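Local coordinates for L0028 (Mitochondria associated protein) (Escherichia coli, PDB 3GCG) that probably acts as a secreted bacterial effector that switches on a host Rho-family GTPase as a guanine nucleotide exchange factor, and is known as a mitochondria-associated protein, at residues Q41-Q46 and R145-F150; T49-R54 and Q137-I142. One frame throughout, in Å; residues are numbered along the deposited sequence.

Interaction 1 (Q41-Q46 and R145-F150); sequences QQWFQQ and RNFSGF
Phe44 and Phe147 mark where the backbones come closest, their CA atoms 8.3 Å apart. Phe44 lies in the first turns of helix 41-67, where Gln45 N and Gln46 N bond back to Gln41 O and Gln42 O. Phe147 follows the weakly bonded end of helix 124-146 and opens an inverse gamma turn centred on Ser148. No hydrogen bond crosses the contact, so rings carry it. The rings of Phe44 and Phe147 form an offset stack, centroids 4.2 Å apart and planes only 17° from parallel, the side chains sliding past each other in opposite directions. Phe44 CE1 hovers 3.3 Å above the plane of the Phe147 ring, over its centre. With CG anti to its backbone N (chi1 -174°), Phe44 extends far enough for CE1 to lie 3.2 Å from Asn146 O, which sits at the edge of its ring, facing the slightly positive C-H rim. Trp43 comes in at the edge of Phe147, CH2 to CZ 3.6 Å, the two rings inclined at 74°. Its NE1 is held by Ser99 OG, which helps fix the indole, and Leu27, Leu28 and Val31 of helix 20-32 pack against it. Phe143 also stacks with Phe147. Trp43 opens the Trp-x-x-x-Glu signature of this effector family, completed by Glu47, whose side chain Phe147 also touches; the aromatic cluster thus packs the signature against the end of helix 124-146.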
loop_
_atom_site.group_PDB
_atom_site.type_symbol
_atom_site.label_atom_id
_atom_site.label_comp_id
_atom_site.label_asym_id
_atom_site.label_seq_id
_atom_site.Cartn_x
_atom_site.Cartn_y
_atom_site.Cartn_z
ATOM N N GLN B 41 9.489 2.610 -20.044
ATOM C CA GLN B 41 10.759 3.031 -19.456
ATOM C C GLN B 41 10.578 3.630 -18.067
ATOM O O GLN B 41 11.254 3.248 -17.116
ATOM C CB GLN B 41 11.432 4.081 -20.340
ATOM C CG GLN B 41 11.428 3.789 -21.829
ATOM C CD GLN B 41 11.872 5.002 -22.646
ATOM O OE1 GLN B 41 11.314 6.098 -22.507
ATOM N NE2 GLN B 41 12.877 4.812 -23.497
ATOM N N GLN B 42 9.677 4.595 -17.961
ATOM C CA GLN B 42 9.433 5.240 -16.684
ATOM C C GLN B 42 8.949 4.207 -15.675
ATOM O O GLN B 42 9.458 4.140 -14.554
ATOM C CB GLN B 42 8.416 6.362 -16.861
ATOM C CG GLN B 42 8.881 7.407 -17.859
ATOM C CD GLN B 42 10.305 7.855 -17.593
ATOM O OE1 GLN B 42 10.595 8.439 -16.550
ATOM N NE2 GLN B 42 11.206 7.571 -18.533
ATOM N N TRP B 43 7.984 3.388 -16.084
ATOM C CA TRP B 43 7.474 2.344 -15.210
ATOM C C TRP B 43 8.625 1.461 -14.725
ATOM O O TRP B 43 8.717 1.144 -13.535
ATOM C CB TRP B 43 6.451 1.463 -15.936
ATOM C CG TRP B 43 6.096 0.256 -15.125
ATOM C CD1 TRP B 43 5.226 0.203 -14.069
ATOM C CD2 TRP B 43 6.699 -1.041 -15.210
ATOM N NE1 TRP B 43 5.252 -1.042 -13.494
ATOM C CE2 TRP B 43 6.142 -1.829 -14.178
ATOM C CE3 TRP B 43 7.645 -1.621 -16.067
ATOM C CZ2 TRP B 43 6.514 -3.160 -13.967
ATOM C CZ3 TRP B 43 8.014 -2.941 -15.857
ATOM C CH2 TRP B 43 7.441 -3.699 -14.818
ATOM N N PHE B 44 9.496 1.061 -15.649
ATOM C CA PHE B 44 10.632 0.198 -15.308
ATOM C C PHE B 44 11.516 0.829 -14.234
ATOM O O PHE B 44 11.882 0.176 -13.257
ATOM C CB PHE B 44 11.480 -0.094 -16.553
ATOM C CG PHE B 44 12.580 -1.096 -16.321
ATOM C CD1 PHE B 44 12.308 -2.463 -16.325
ATOM C CD2 PHE B 44 13.889 -0.672 -16.071
ATOM C CE1 PHE B 44 13.329 -3.403 -16.081
ATOM C CE2 PHE B 44 14.919 -1.599 -15.825
ATOM C CZ PHE B 44 14.640 -2.966 -15.829
ATOM N N GLN B 45 11.858 2.101 -14.426
ATOM C CA GLN B 45 12.694 2.830 -13.477
ATOM C C GLN B 45 12.065 2.876 -12.084
ATOM O O GLN B 45 12.716 2.561 -11.084
ATOM C CB GLN B 45 12.935 4.264 -13.977
ATOM C CG GLN B 45 13.948 4.384 -15.114
ATOM C CD GLN B 45 14.198 5.830 -15.547
ATOM O OE1 GLN B 45 14.563 6.689 -14.736
ATOM N NE2 GLN B 45 14.008 6.100 -16.835
ATOM N N GLN B 46 10.795 3.268 -12.029
ATOM C CA GLN B 46 10.082 3.373 -10.763
ATOM C C GLN B 46 9.938 2.039 -10.035
ATOM O O GLN B 46 10.185 1.952 -8.835
ATOM C CB GLN B 46 8.699 3.971 -10.998
ATOM C CG GLN B 46 8.732 5.265 -11.775
ATOM C CD GLN B 46 7.445 6.049 -11.646
ATOM O OE1 GLN B 46 6.385 5.485 -11.353
ATOM N NE2 GLN B 46 7.525 7.355 -11.873
ATOM N N ARG B 145 13.785 -11.786 -13.818
ATOM C CA ARG B 145 13.936 -12.112 -15.228
ATOM C C ARG B 145 13.947 -10.869 -16.109
ATOM O O ARG B 145 14.460 -10.894 -17.230
ATOM C CB ARG B 145 12.818 -13.049 -15.674
ATOM C CG ARG B 145 12.744 -14.305 -14.837
ATOM C CD ARG B 145 11.957 -15.388 -15.535
ATOM N NE ARG B 145 12.000 -16.640 -14.794
ATOM C CZ ARG B 145 11.556 -17.799 -15.265
ATOM N NH1 ARG B 145 11.034 -17.865 -16.486
ATOM N NH2 ARG B 145 11.636 -18.892 -14.514
ATOM N N ASN B 146 13.409 -9.773 -15.590
ATOM C CA ASN B 146 13.342 -8.539 -16.354
ATOM C C ASN B 146 14.145 -7.391 -15.744
ATOM O O ASN B 146 14.363 -6.376 -16.397
ATOM C CB ASN B 146 11.873 -8.136 -16.506
ATOM C CG ASN B 146 11.051 -9.195 -17.233
ATOM O OD1 ASN B 146 10.863 -9.126 -18.447
ATOM N ND2 ASN B 146 10.575 -10.186 -16.495
ATOM N N PHE B 147 14.587 -7.553 -14.500
ATOM C CA PHE B 147 15.353 -6.505 -13.817
ATOM C C PHE B 147 16.674 -7.030 -13.264
ATOM O O PHE B 147 16.974 -6.821 -12.090
ATOM C CB PHE B 147 14.565 -5.936 -12.627
ATOM C CG PHE B 147 13.248 -5.308 -12.989
ATOM C CD1 PHE B 147 12.214 -6.067 -13.524
ATOM C CD2 PHE B 147 13.026 -3.959 -12.736
ATOM C CE1 PHE B 147 10.982 -5.490 -13.805
ATOM C CE2 PHE B 147 11.797 -3.374 -13.013
ATOM C CZ PHE B 147 10.772 -4.140 -13.544
ATOM N N SER B 148 17.470 -7.702 -14.081
ATOM C CA SER B 148 18.725 -8.230 -13.562
ATOM C C SER B 148 19.794 -7.192 -13.280
ATOM O O SER B 148 20.876 -7.230 -13.852
ATOM C CB SER B 148 19.286 -9.312 -14.479
ATOM O OG SER B 148 18.674 -10.560 -14.208
ATOM N N GLY B 149 19.471 -6.253 -12.399
ATOM C CA GLY B 149 20.437 -5.249 -12.008
ATOM C C GLY B 149 21.140 -5.896 -10.832
ATOM O O GLY B 149 22.283 -5.576 -10.514
ATOM N N PHE B 150 20.430 -6.839 -10.211
ATOM C CA PHE B 150 20.886 -7.605 -9.053
ATOM C C PHE B 150 19.721 -8.507 -8.611
ATOM O O PHE B 150 18.560 -8.118 -8.734
ATOM C CB PHE B 150 21.290 -6.660 -7.912
ATOM C CG PHE B 150 22.779 -6.428 -7.804
ATOM C CD1 PHE B 150 23.630 -7.461 -7.424
ATOM C CD2 PHE B 150 23.329 -5.175 -8.081
ATOM C CE1 PHE B 150 25.006 -7.252 -7.318
ATOM C CE2 PHE B 150 24.703 -4.956 -7.979
ATOM C CZ PHE B 150 25.543 -5.996 -7.597
#

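Interaction 2 (T49-R54 and Q137-I142); sequences TTYISR and QVSQEI
Tyr51 reaches across to Gln140 by its hydroxyl end, and this is the main direct packing between helix segments 49-54 and 137-142. OH rests 3.1 Å from Gln140 CA and 3.2 Å from Gln140 CB, a snug fit against the backbone of the opposing helix. The tyrosine points its CG anti to the backbone N (chi1 -173°), which sends the ring straight over the gap; the Gln140 amide plane stands 81° from it. Ser139 OG lies at the ring edge, 4.2 Å from Tyr51 CE1. The segment axes pass 12.1 Å apart at a crossing angle of -125°, too wide for close backbone packing, so long side chains and a water span the space. Such an arrangement suits the V-shaped, all-helical fold of these exchange-factor effectors, and this contact lies almost at the centre of the chain.

Water joins the polar ends. One molecule is 2.7 Å from Tyr51 OH, donates to Ser139 OG at 2.7 Å, and accepts a weak bond from Arg54 NH2. Swapping Tyr51 for a phenylalanine would probably leave this water without one of its two strong partners and open a gap beside Gln140 CA. Ser139 OG also bonds to Ile135 O, one turn earlier. As for charge, the chief partner of Arg54 NH2 is Glu136, in a salt bridge; the water is a weaker second partner.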
loop_
_atom_site.group_PDB
_atom_site.type_symbol
_atom_site.label_atom_id
_atom_site.label_comp_id
_atom_site.label_asym_id
_atom_site.label_seq_id
_atom_site.Cartn_x
_atom_site.Cartn_y
_atom_site.Cartn_z
ATOM N N THR B 49 13.451 0.702 -8.510
ATOM C CA THR B 49 13.867 1.291 -7.244
ATOM C C THR B 49 12.860 0.959 -6.144
ATOM O O THR B 49 13.218 0.861 -4.979
ATOM C CB THR B 49 14.069 2.839 -7.340
ATOM O OG1 THR B 49 13.035 3.522 -6.619
ATOM C CG2 THR B 49 14.071 3.295 -8.770
ATOM N N THR B 50 11.605 0.756 -6.524
ATOM C CA THR B 50 10.567 0.421 -5.558
ATOM C C THR B 50 10.683 -1.023 -5.058
ATOM O O THR B 50 10.657 -1.263 -3.850
ATOM C CB THR B 50 9.157 0.636 -6.148
ATOM O OG1 THR B 50 8.927 2.038 -6.321
ATOM C CG2 THR B 50 8.090 0.062 -5.222
ATOM N N TYR B 51 10.801 -1.972 -5.987
ATOM C CA TYR B 51 10.918 -3.393 -5.641
ATOM C C TYR B 51 12.174 -3.669 -4.815
ATOM O O TYR B 51 12.146 -4.429 -3.847
ATOM C CB TYR B 51 10.960 -4.263 -6.900
ATOM C CG TYR B 51 10.909 -5.743 -6.580
ATOM C CD1 TYR B 51 9.692 -6.419 -6.498
ATOM C CD2 TYR B 51 12.075 -6.446 -6.272
ATOM C CE1 TYR B 51 9.633 -7.750 -6.112
ATOM C CE2 TYR B 51 12.029 -7.782 -5.876
ATOM C CZ TYR B 51 10.807 -8.423 -5.797
ATOM O OH TYR B 51 10.764 -9.737 -5.382
ATOM N N ILE B 52 13.276 -3.046 -5.211
ATOM C CA ILE B 52 14.537 -3.205 -4.512
ATOM C C ILE B 52 14.471 -2.576 -3.122
ATOM O O ILE B 52 14.977 -3.153 -2.156
ATOM C CB ILE B 52 15.681 -2.561 -5.303
ATOM C CG1 ILE B 52 15.881 -3.308 -6.623
ATOM C CG2 ILE B 52 16.968 -2.581 -4.478
ATOM C CD1 ILE B 52 16.866 -2.607 -7.567
ATOM N N SER B 53 13.846 -1.398 -3.029
ATOM C CA SER B 53 13.701 -0.693 -1.751
ATOM C C SER B 53 12.833 -1.485 -0.797
ATOM O O SER B 53 13.087 -1.523 0.404
ATOM C CB SER B 53 13.064 0.686 -1.948
ATOM O OG SER B 53 13.926 1.547 -2.660
ATOM N N ARG B 54 11.792 -2.108 -1.326
ATOM C CA ARG B 54 10.917 -2.887 -0.477
ATOM C C ARG B 54 11.673 -4.138 -0.022
ATOM O O ARG B 54 11.547 -4.558 1.125
ATOM C CB ARG B 54 9.616 -3.202 -1.225
ATOM C CG ARG B 54 9.417 -4.607 -1.700
ATOM C CD ARG B 54 8.589 -5.412 -0.726
ATOM N NE ARG B 54 8.159 -6.665 -1.339
ATOM C CZ ARG B 54 7.120 -6.781 -2.159
ATOM N NH1 ARG B 54 6.382 -5.718 -2.458
ATOM N NH2 ARG B 54 6.839 -7.955 -2.713
ATOM N N GLN B 137 6.041 -14.924 -4.406
ATOM C CA GLN B 137 6.887 -15.808 -5.203
ATOM C C GLN B 137 6.999 -15.456 -6.680
ATOM O O GLN B 137 8.097 -15.411 -7.225
ATOM C CB GLN B 137 6.402 -17.256 -5.101
ATOM C CG GLN B 137 6.377 -17.824 -3.695
ATOM C CD GLN B 137 6.181 -19.334 -3.674
ATOM O OE1 GLN B 137 5.345 -19.877 -4.400
ATOM N NE2 GLN B 137 6.950 -20.019 -2.829
ATOM N N VAL B 138 5.863 -15.221 -7.326
ATOM C CA VAL B 138 5.846 -14.914 -8.755
ATOM C C VAL B 138 6.387 -13.529 -9.143
ATOM O O VAL B 138 7.017 -13.376 -10.194
ATOM C CB VAL B 138 4.419 -15.103 -9.326
ATOM C CG1 VAL B 138 4.429 -14.947 -10.830
ATOM C CG2 VAL B 138 3.901 -16.485 -8.959
ATOM N N SER B 139 6.151 -12.518 -8.314
ATOM C CA SER B 139 6.670 -11.194 -8.649
ATOM C C SER B 139 8.189 -11.205 -8.514
ATOM O O SER B 139 8.890 -10.568 -9.292
ATOM C CB SER B 139 6.063 -10.103 -7.753
ATOM O OG SER B 139 6.352 -10.332 -6.394
ATOM N N GLN B 140 8.705 -11.940 -7.536
ATOM C CA GLN B 140 10.150 -12.004 -7.375
ATOM C C GLN B 140 10.732 -12.645 -8.625
ATOM O O GLN B 140 11.767 -12.211 -9.135
ATOM C CB GLN B 140 10.540 -12.838 -6.151
ATOM C CG GLN B 140 12.045 -12.987 -6.001
ATOM C CD GLN B 140 12.439 -13.863 -4.835
ATOM O OE1 GLN B 140 12.135 -13.553 -3.683
ATOM N NE2 GLN B 140 13.123 -14.962 -5.126
ATOM N N GLU B 141 10.054 -13.680 -9.112
ATOM C CA GLU B 141 10.498 -14.377 -10.307
ATOM C C GLU B 141 10.394 -13.439 -11.515
ATOM O O GLU B 141 11.273 -13.427 -12.372
ATOM C CB GLU B 141 9.664 -15.651 -10.508
ATOM C CG GLU B 141 9.736 -16.603 -9.306
ATOM C CD GLU B 141 8.938 -17.896 -9.482
ATOM O OE1 GLU B 141 7.725 -17.831 -9.781
ATOM O OE2 GLU B 141 9.521 -18.989 -9.305
ATOM N N ILE B 142 9.336 -12.633 -11.563
ATOM C CA ILE B 142 9.139 -11.697 -12.667
ATOM C C ILE B 142 10.164 -10.581 -12.624
ATOM O O ILE B 142 10.622 -10.101 -13.663
ATOM C CB ILE B 142 7.733 -11.080 -12.639
ATOM C CG1 ILE B 142 6.719 -12.118 -13.120
ATOM C CG2 ILE B 142 7.679 -9.831 -13.510
ATOM C CD1 ILE B 142 5.299 -11.610 -13.186
HETATM O O HOH W 1 8.284 -10.368 -4.477
#

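Both contacts join helix 41-67 to helix 124-146 and its exit, with centres about 10 Å apart. The chain order is 41-46, 49-54, 137-142, 145-150, so interaction 2 falls between the halves of interaction 1, and the later segment of one helix meets the earlier part of the other, in an antiparallel sense, though steeply inclined. Phe143, between the two C-terminal segments, stacks with Phe147 of interaction 1 and Tyr51 of interaction 2, linking an aromatic contact to a water-mediated one at the centre of the chain. Segments 41-46 and 49-54 also touch the chain of another protein, probably the GTPase, so this pairing backs part of the binding surface.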